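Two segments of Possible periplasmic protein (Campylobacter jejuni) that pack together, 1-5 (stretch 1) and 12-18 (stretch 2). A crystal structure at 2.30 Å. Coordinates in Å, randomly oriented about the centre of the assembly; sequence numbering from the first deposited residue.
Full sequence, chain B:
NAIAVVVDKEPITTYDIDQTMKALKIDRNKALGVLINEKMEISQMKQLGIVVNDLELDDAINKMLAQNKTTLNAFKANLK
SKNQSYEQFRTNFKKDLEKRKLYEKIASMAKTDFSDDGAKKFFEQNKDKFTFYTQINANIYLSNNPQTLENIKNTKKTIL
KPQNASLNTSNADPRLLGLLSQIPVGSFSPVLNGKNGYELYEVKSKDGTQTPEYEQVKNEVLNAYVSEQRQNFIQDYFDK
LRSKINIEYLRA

Stretch 1 (1-5) NAIAV
Stretch 2 (12-18) ITTYDID

Residues 3-5 of stretch 1, the start of a strand that continues beyond residue 5, run antiparallel to residues 12-13 of stretch 2, the end of a strand that begins earlier in the chain and passes directly into a helix at Thr14. Ile3 (phi/psi -89/127°) and Val5 (-144/143°) are extended, as are Ile12 (-126/120°) and Thr13 (-95/161°), whereas Ala4 departs at -100/-38°. From Thr14 (-60/-26°) through Asp18 (-61/-60°) the backbone is helical, and Ile17 N donates to Thr13 O at 3.1 Å and Asp18 N to Thr14 O at 2.9 Å.

The register is set by two bridges. Ile3 and Thr13 form a non-hydrogen-bonded pair with CA atoms 4.1 Å apart; Val5 and Ile12 form a hydrogen-bonded pair with CA atoms 5.0 Å apart. Two residues advance on stretch 1 for one on stretch 2, which defines a beta bulge, with the helical psi of Ala4 falling inside it. Its signature is a shared acceptor: Ile12 O receives Ala4 N at 2.8 Å (157°) and Val5 N at 3.1 Å (165°). Ile12 N returns a bond to Val5 O at 2.6 Å, with an N-H...O angle of 145°.

Beyond the Ile3-Thr13 pair, the first turn of the helix is tied to Ala2 (-125/161°). Thr14 N donates to Ala2 O at 2.8 Å (165°), and Ala2 N donates to Thr14 OG1 at 3.2 Å, nearly linear at 175°. The same carbonyl makes a CA-H...O contact, Thr13 CA to Ala2 O at 3.2 Å. Thr14 is in the p rotamer (chi1 52°); its OG1 also lies 3.2 Å from Asn1 CB. Asn1 has chi1 -167° (t), and the end of its side chain leads away from stretch 2.

Thr13, chi1 69° (p), is the N-cap: Asp16 N donates to Thr13 OG1 at 2.9 Å (172°). Asp16, chi1 -60° (m), reciprocates by accepting Thr13 N at OD2, 3.1 Å and 178°, closing a capping box at the strand-to-helix junction.

Apolar packing completes the contact. Ala4 points its CB toward stretch 2, placing it 3.6 Å from Ile17 CD1 (Ile17 chi1 -67°, m; chi2 148°, between wells) and 4.0 Å from Thr14 CG2. Val5 (chi1 -171°, t) and Ile12 (chi1 -61°, m; chi2 173°, t) share one face of the sheet, their CB atoms 4.2 Å apart. Ile3 (chi1 156°, chi2 163°, both t) points away. Tyr15 is modelled only to CB, which lies 3.8 Å from Asn1 N. The two stretches bury 397 Å² in total.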

# COMPACT_ATOMS: atom_id res chain seq x y z
N ASN B 1 -5.35 52.18 -4.60
CA ASN B 1 -6.11 53.40 -4.84
C ASN B 1 -6.32 54.20 -3.54
O ASN B 1 -5.68 55.22 -3.32
CB ASN B 1 -7.45 53.08 -5.51
CG ASN B 1 -8.16 54.31 -6.06
OD1 ASN B 1 -8.15 55.38 -5.45
ND2 ASN B 1 -8.78 54.17 -7.23
N ALA B 2 -7.23 53.73 -2.69
CA ALA B 2 -7.38 54.29 -1.35
C ALA B 2 -7.24 53.16 -0.35
O ALA B 2 -7.37 51.99 -0.69
CB ALA B 2 -8.73 55.01 -1.18
N ILE B 3 -6.96 53.51 0.90
CA ILE B 3 -6.83 52.49 1.92
C ILE B 3 -8.20 52.21 2.55
O ILE B 3 -8.89 53.12 2.99
CB ILE B 3 -5.79 52.86 2.99
CG1 ILE B 3 -6.11 52.12 4.29
CG2 ILE B 3 -5.78 54.37 3.22
CD1 ILE B 3 -4.99 52.09 5.25
N ALA B 4 -8.57 50.94 2.57
CA ALA B 4 -9.90 50.55 3.01
C ALA B 4 -9.87 50.05 4.45
O ALA B 4 -10.79 50.30 5.23
CB ALA B 4 -10.47 49.48 2.08
N VAL B 5 -8.80 49.33 4.79
CA VAL B 5 -8.68 48.71 6.11
C VAL B 5 -7.22 48.74 6.59
O VAL B 5 -6.28 48.59 5.82
CB VAL B 5 -9.19 47.24 6.10
CG1 VAL B 5 -9.26 46.67 7.52
CG2 VAL B 5 -10.56 47.14 5.42
N ILE B 12 -4.67 47.88 3.94
CA ILE B 12 -5.24 47.06 2.88
C ILE B 12 -5.99 48.00 1.97
O ILE B 12 -6.91 48.69 2.41
CB ILE B 12 -6.25 46.04 3.42
CG1 ILE B 12 -5.58 45.08 4.40
CG2 ILE B 12 -6.91 45.29 2.25
CD1 ILE B 12 -6.55 44.13 5.12
N THR B 13 -5.58 48.05 0.71
CA THR B 13 -6.09 49.06 -0.19
C THR B 13 -7.25 48.52 -0.99
O THR B 13 -7.42 47.30 -1.11
CB THR B 13 -5.01 49.53 -1.19
OG1 THR B 13 -4.71 48.46 -2.10
CG2 THR B 13 -3.76 49.93 -0.46
N THR B 14 -8.04 49.42 -1.55
CA THR B 14 -9.10 49.00 -2.46
C THR B 14 -8.52 48.24 -3.65
O THR B 14 -9.19 47.39 -4.25
CB THR B 14 -9.92 50.19 -2.93
OG1 THR B 14 -9.04 51.20 -3.45
CG2 THR B 14 -10.70 50.78 -1.74
N TYR B 15 -7.26 48.54 -3.98
CA TYR B 15 -6.58 47.83 -5.05
C TYR B 15 -6.35 46.37 -4.66
O TYR B 15 -6.69 45.46 -5.42
CB TYR B 15 -5.26 48.51 -5.41
N ASP B 16 -5.78 46.14 -3.48
CA ASP B 16 -5.60 44.79 -2.95
C ASP B 16 -6.89 43.99 -2.99
O ASP B 16 -6.91 42.86 -3.46
CB ASP B 16 -5.09 44.82 -1.51
CG ASP B 16 -3.76 45.53 -1.38
OD1 ASP B 16 -3.00 45.57 -2.36
OD2 ASP B 16 -3.48 46.05 -0.28
N ILE B 17 -7.96 44.57 -2.45
CA ILE B 17 -9.26 43.91 -2.42
C ILE B 17 -9.68 43.58 -3.84
O ILE B 17 -10.19 42.49 -4.11
CB ILE B 17 -10.35 44.80 -1.78
CG1 ILE B 17 -10.06 45.01 -0.29
CG2 ILE B 17 -11.73 44.18 -1.93
CD1 ILE B 17 -10.52 46.36 0.21
N ASP B 18 -9.47 44.53 -4.74
CA ASP B 18 -9.78 44.33 -6.14
C ASP B 18 -8.97 43.18 -6.75
O ASP B 18 -9.53 42.20 -7.23
CB ASP B 18 -9.53 45.63 -6.91
CG ASP B 18 -9.82 45.50 -8.39
OD1 ASP B 18 -10.97 45.76 -8.80
OD2 ASP B 18 -8.88 45.14 -9.14